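Local atomic coordinates of CRISPR-associated endonuclease Cas9 (Campylobacter jejuni subsp. jejuni serotype O:2, PDB entry 5X2H), a protein that uses a guide RNA to recognise complementary DNA and cleaves both of its strands with RuvC-like and HNH nuclease domains in CRISPR antiviral defence. Residues A[438-443]-A[468-473]; A[480-485]-A[506-511]. All coordinates share one frame; numbering follows the deposited sequence.

Contact 1 of 2, residues A[438-443]-A[468-473]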
loop_
_atom_site.group_PDB
_atom_site.type_symbol
_atom_site.label_atom_id
_atom_site.label_comp_id
_atom_site.label_asym_id
_atom_site.label_seq_id
_atom_site.Cartn_x
_atom_site.Cartn_y
_atom_site.Cartn_z
ATOM N N LYS A 438 18.730 25.467 0.541
ATOM C CA LYS A 438 17.657 26.412 0.271
ATOM C C LYS A 438 17.211 27.117 1.547
ATOM O O LYS A 438 17.493 26.675 2.664
ATOM C CB LYS A 438 16.460 25.703 -0.374
ATOM C CG LYS A 438 16.756 25.102 -1.737
ATOM C CD LYS A 438 17.081 26.186 -2.749
ATOM C CE LYS A 438 17.453 25.597 -4.100
ATOM N NZ LYS A 438 17.723 26.666 -5.102
ATOM N N ASP A 439 16.507 28.237 1.360
ATOM C CA ASP A 439 15.921 28.947 2.494
ATOM C C ASP A 439 14.814 28.123 3.139
ATOM O O ASP A 439 14.737 28.020 4.369
ATOM C CB ASP A 439 15.380 30.305 2.046
ATOM C CG ASP A 439 16.472 31.244 1.578
ATOM O OD1 ASP A 439 17.629 31.075 2.015
ATOM O OD2 ASP A 439 16.169 32.155 0.778
ATOM N N PHE A 440 13.942 27.538 2.324
ATOM C CA PHE A 440 12.881 26.665 2.795
ATOM C C PHE A 440 13.211 25.221 2.446
ATOM O O PHE A 440 13.918 24.948 1.471
ATOM C CB PHE A 440 11.532 27.050 2.180
ATOM C CG PHE A 440 11.118 28.464 2.463
ATOM C CD1 PHE A 440 10.491 28.792 3.654
ATOM C CD2 PHE A 440 11.348 29.467 1.534
ATOM C CE1 PHE A 440 10.107 30.092 3.917
ATOM C CE2 PHE A 440 10.964 30.769 1.790
ATOM C CZ PHE A 440 10.342 31.082 2.984
ATOM N N LEU A 441 12.700 24.302 3.249
ATOM C CA LEU A 441 12.942 22.890 2.997
ATOM C C LEU A 441 12.166 22.465 1.757
ATOM O O LEU A 441 10.938 22.617 1.724
ATOM C CB LEU A 441 12.535 22.056 4.206
ATOM C CG LEU A 441 13.023 20.604 4.214
ATOM C CD1 LEU A 441 14.542 20.555 4.158
ATOM C CD2 LEU A 441 12.507 19.868 5.440
ATOM N N PRO A 442 12.826 21.957 0.721
ATOM C CA PRO A 442 12.107 21.561 -0.494
ATOM C C PRO A 442 11.318 20.282 -0.270
ATOM O O PRO A 442 11.457 19.595 0.744
ATOM C CB PRO A 442 13.228 21.353 -1.514
ATOM C CG PRO A 442 14.396 20.943 -0.680
ATOM C CD PRO A 442 14.276 21.728 0.603
ATOM N N ALA A 443 10.473 19.969 -1.250
ATOM C CA ALA A 443 9.681 18.748 -1.198
ATOM C C ALA A 443 10.587 17.537 -1.025
ATOM O O ALA A 443 11.590 17.390 -1.728
ATOM C CB ALA A 443 8.846 18.607 -2.469
ATOM N N VAL A 468 5.061 22.369 8.563
ATOM C CA VAL A 468 5.162 23.127 9.806
ATOM C C VAL A 468 6.475 23.899 9.859
ATOM O O VAL A 468 6.504 25.069 10.260
ATOM C CB VAL A 468 5.004 22.189 11.016
ATOM C CG1 VAL A 468 5.289 22.936 12.311
ATOM C CG2 VAL A 468 3.605 21.601 11.047
ATOM N N LEU A 469 7.577 23.264 9.454
ATOM C CA LEU A 469 8.874 23.935 9.479
ATOM C C LEU A 469 8.892 25.134 8.539
ATOM O O LEU A 469 9.327 26.228 8.918
ATOM C CB LEU A 469 9.986 22.950 9.111
ATOM C CG LEU A 469 11.363 23.558 8.811
ATOM C CD1 LEU A 469 11.943 24.259 10.035
ATOM C CD2 LEU A 469 12.323 22.501 8.292
ATOM N N ASN A 470 8.418 24.950 7.304
ATOM C CA ASN A 470 8.433 26.048 6.344
ATOM C C ASN A 470 7.501 27.180 6.762
ATOM O O ASN A 470 7.788 28.350 6.485
ATOM C CB ASN A 470 8.071 25.536 4.949
ATOM C CG ASN A 470 9.205 24.752 4.309
ATOM O OD1 ASN A 470 10.349 24.829 4.754
ATOM N ND2 ASN A 470 8.892 23.997 3.261
ATOM N N ALA A 471 6.390 26.857 7.430
ATOM C CA ALA A 471 5.521 27.905 7.958
ATOM C C ALA A 471 6.230 28.714 9.035
ATOM O O ALA A 471 6.085 29.941 9.096
ATOM C CB ALA A 471 4.230 27.299 8.505
ATOM N N LEU A 472 7.000 28.044 9.898
ATOM C CA LEU A 472 7.779 28.758 10.905
ATOM C C LEU A 472 8.862 29.611 10.259
ATOM O O LEU A 472 9.111 30.743 10.693
ATOM C CB LEU A 472 8.395 27.767 11.892
ATOM C CG LEU A 472 7.419 27.075 12.845
ATOM C CD1 LEU A 472 8.087 25.906 13.553
ATOM C CD2 LEU A 472 6.872 28.075 13.853
ATOM N N LEU A 473 9.516 29.083 9.221
ATOM C CA LEU A 473 10.545 29.848 8.528
ATOM C C LEU A 473 9.961 31.100 7.888
ATOM O O LEU A 473 10.589 32.165 7.901
ATOM C CB LEU A 473 11.229 28.971 7.478
ATOM C CG LEU A 473 12.057 27.796 8.004
ATOM C CD1 LEU A 473 12.562 26.932 6.856
ATOM C CD2 LEU A 473 13.218 28.295 8.853
#
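The backbone O of Leu-441 accepts two hydrogen bonds, one from ND2 of Asn-470 and one from NE of Arg-466, a turn earlier on the same helix. ND2 of Asn-470 lies 2.9 Å from O of Leu-441. The bond is nearly straight at 172° and runs in the carbonyl plane onto a lone pair. The other end of the amide accepts: N of Leu-441 donates to OD1 of Asn-470 at 2.8 Å, with the donor tilted 20° from the carbonyl plane. The amide is thus gripped at both ends by one residue, which fixes its rotation. Two apolar contacts accompany this pair. CD2 of Leu-441 meets CD2 of Leu-469 at 3.9 Å, the two side chains crossing at about a right angle. CD1 of Phe-440 lies 3.9 Å from CB of Leu-473, while O of Asn-470 sits at the edge of the Phe-440 ring. The helix also packs through Leu-469 on Leu-11 and Phe-13 of strand 10-15. An asparagine side chain here pairs with the backbone N-H and C=O of one loop residue, joining an extended loop to a helix that packs on the RuvC sheet.

Contact 2 of 2, residues A[480-485]-A[506-511]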
loop_
_atom_site.group_PDB
_atom_site.type_symbol
_atom_site.label_atom_id
_atom_site.label_comp_id
_atom_site.label_asym_id
_atom_site.label_seq_id
_atom_site.Cartn_x
_atom_site.Cartn_y
_atom_site.Cartn_z
ATOM N N HIS A 480 19.106 29.202 13.758
ATOM C CA HIS A 480 20.445 28.645 13.933
ATOM C C HIS A 480 20.425 27.124 14.032
ATOM O O HIS A 480 21.327 26.456 13.512
ATOM C CB HIS A 480 21.109 29.223 15.185
ATOM C CG HIS A 480 21.156 30.717 15.216
ATOM N ND1 HIS A 480 22.120 31.446 14.554
ATOM C CD2 HIS A 480 20.366 31.620 15.844
ATOM C CE1 HIS A 480 21.917 32.734 14.765
ATOM N NE2 HIS A 480 20.858 32.867 15.544
ATOM N N LYS A 481 19.421 26.560 14.703
ATOM C CA LYS A 481 19.475 25.158 15.083
ATOM C C LYS A 481 18.086 24.538 15.026
ATOM O O LYS A 481 17.072 25.227 15.174
ATOM C CB LYS A 481 20.058 24.990 16.490
ATOM C CG LYS A 481 20.986 23.799 16.626
ATOM C CD LYS A 481 20.910 23.191 18.009
ATOM C CE LYS A 481 21.642 21.861 18.046
ATOM N NZ LYS A 481 21.340 21.091 19.284
ATOM N N ILE A 482 18.055 23.223 14.815
ATOM C CA ILE A 482 16.828 22.435 14.847
ATOM C C ILE A 482 17.096 21.171 15.652
ATOM O O ILE A 482 18.085 20.471 15.405
ATOM C CB ILE A 482 16.326 22.082 13.433
ATOM C CG1 ILE A 482 15.859 23.340 12.699
ATOM C CG2 ILE A 482 15.193 21.069 13.505
ATOM C CD1 ILE A 482 15.279 23.067 11.329
ATOM N N ASN A 483 16.232 20.894 16.627
ATOM C CA ASN A 483 16.309 19.691 17.444
ATOM C C ASN A 483 15.115 18.795 17.139
ATOM O O ASN A 483 14.009 19.287 16.892
ATOM C CB ASN A 483 16.342 20.039 18.935
ATOM C CG ASN A 483 17.541 20.886 19.312
ATOM O OD1 ASN A 483 18.183 21.492 18.455
ATOM N ND2 ASN A 483 17.849 20.933 20.603
ATOM N N ILE A 484 15.338 17.481 17.157
ATOM C CA ILE A 484 14.348 16.512 16.692
ATOM C C ILE A 484 14.379 15.283 17.594
ATOM O O ILE A 484 15.450 14.840 18.021
ATOM C CB ILE A 484 14.601 16.123 15.219
ATOM C CG1 ILE A 484 14.317 17.307 14.292
ATOM C CG2 ILE A 484 13.762 14.920 14.809
ATOM C CD1 ILE A 484 14.825 17.116 12.883
ATOM N N GLU A 485 13.198 14.739 17.882
ATOM C CA GLU A 485 13.063 13.489 18.618
ATOM C C GLU A 485 11.752 12.826 18.216
ATOM O O GLU A 485 10.784 13.503 17.858
ATOM C CB GLU A 485 13.101 13.719 20.135
ATOM C CG GLU A 485 13.077 12.449 20.979
ATOM C CD GLU A 485 11.996 12.474 22.045
ATOM O OE1 GLU A 485 11.045 13.274 21.914
ATOM O OE2 GLU A 485 12.095 11.693 23.015
ATOM N N LEU A 506 18.673 22.366 3.867
ATOM C CA LEU A 506 18.236 23.621 4.463
ATOM C C LEU A 506 19.436 24.496 4.798
ATOM O O LEU A 506 20.443 24.014 5.326
ATOM C CB LEU A 506 17.405 23.380 5.726
ATOM C CG LEU A 506 16.638 24.597 6.248
ATOM C CD1 LEU A 506 15.469 24.924 5.329
ATOM C CD2 LEU A 506 16.160 24.376 7.675
ATOM N N ASP A 507 19.321 25.786 4.491
ATOM C CA ASP A 507 20.357 26.757 4.812
ATOM C C ASP A 507 20.031 27.424 6.142
ATOM O O ASP A 507 18.915 27.918 6.337
ATOM C CB ASP A 507 20.476 27.805 3.705
ATOM C CG ASP A 507 21.690 28.696 3.877
ATOM O OD1 ASP A 507 22.611 28.311 4.627
ATOM O OD2 ASP A 507 21.719 29.783 3.264
ATOM N N PHE A 508 21.001 27.437 7.049
ATOM C CA PHE A 508 20.822 27.959 8.396
ATOM C C PHE A 508 21.546 29.289 8.563
ATOM O O PHE A 508 22.317 29.726 7.704
ATOM C CB PHE A 508 21.329 26.957 9.439
ATOM C CG PHE A 508 20.460 25.745 9.592
ATOM C CD1 PHE A 508 20.625 24.647 8.764
ATOM C CD2 PHE A 508 19.483 25.699 10.573
ATOM C CE1 PHE A 508 19.827 23.528 8.908
ATOM C CE2 PHE A 508 18.680 24.584 10.721
ATOM C CZ PHE A 508 18.852 23.498 9.887
ATOM N N LEU A 509 21.283 29.930 9.697
ATOM C CA LEU A 509 22.031 31.120 10.062
ATOM C C LEU A 509 23.452 30.733 10.462
ATOM O O LEU A 509 23.656 29.705 11.113
ATOM C CB LEU A 509 21.356 31.854 11.221
ATOM C CG LEU A 509 20.132 32.713 10.912
ATOM C CD1 LEU A 509 19.604 33.358 12.181
ATOM C CD2 LEU A 509 20.471 33.768 9.871
ATOM N N PRO A 510 24.450 31.524 10.077
ATOM C CA PRO A 510 25.812 31.267 10.561
ATOM C C PRO A 510 25.885 31.424 12.073
ATOM O O PRO A 510 25.448 32.431 12.633
ATOM C CB PRO A 510 26.651 32.329 9.839
ATOM C CG PRO A 510 25.838 32.712 8.642
ATOM C CD PRO A 510 24.409 32.608 9.082
ATOM N N LEU A 511 26.430 30.405 12.733
ATOM C CA LEU A 511 26.649 30.436 14.173
ATOM C C LEU A 511 28.071 30.830 14.548
ATOM O O LEU A 511 28.401 30.849 15.738
ATOM C CB LEU A 511 26.309 29.073 14.793
ATOM C CG LEU A 511 26.636 27.767 14.055
ATOM C CD1 LEU A 511 28.082 27.692 13.571
ATOM C CD2 LEU A 511 26.321 26.583 14.958
#
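His-480 meets Leu-509 through its imidazole ring, although its CB is directed away from segment 506-511. CG of His-480 stands anti to the carbonyl carbon (chi1 -55°), beside the backbone N, and there lies 4.2 Å from CB of Leu-509. ND1 of His-480 comes within 3.4 Å of CB of Leu-509 and has O of Pro-510 near the ring plane at its edge. Further out, CE1 and NE2 lie under CD1 of Leu-509. CD1 of Leu-509 stands over one face of the His-480 ring, 3.8 Å from its centroid and 22° off the normal, in a CH-pi contact. CD2 of His-480, the remaining ring carbon, is 4.1 Å from CD1 of Leu-509. The backbone O of His-480 approaches CD2 of Phe-508 obliquely at 3.6 Å and accepts a hydrogen bond from ND1 of His-529, whose ring stacks with Phe-508.

Strand 481-485 lies between strands 10-15 and 530-532, parallel to both, in the RNase H-like sheet of the RuvC domain. It carries Glu-485, a predicted magnesium ligand. CB of Ile-482 is directed toward segment 506-511. CG1 of Ile-482 lies in the plane of the Phe-508 ring, at the edge, 3.7 Å from CE2 of Phe-508. The two side chains cross at about a right angle. CD1 of Ile-482 continues to CD2 of Leu-506 at 4.0 Å. Thr-502 of helix 493-505 touches both Ile-482 and Phe-508.

Contact 1 closes before contact 2 opens along the chain, and their centres are 12 Å apart. Helix 456-476, which carries one side of contact 1, leads directly into strand 481-485 of contact 2. The two loops also touch. O of Lys-438 probably accepts a hydrogen bond from N of Asp-507, 2.7 Å away, and CD1 of Leu-506 packs against the backbone of residues 439-441. Leu-469 and Leu-473 of the helix reach Ile-482 and Leu-506, respectively. Contact 1 joins the RNase H-like sheet of the RuvC domain through the helix that packs on strand 10-15. Helices 456-476 and 493-505 both pack on Ile-482 and Ile-484 of the strand that carries the predicted metal ligand Glu-485.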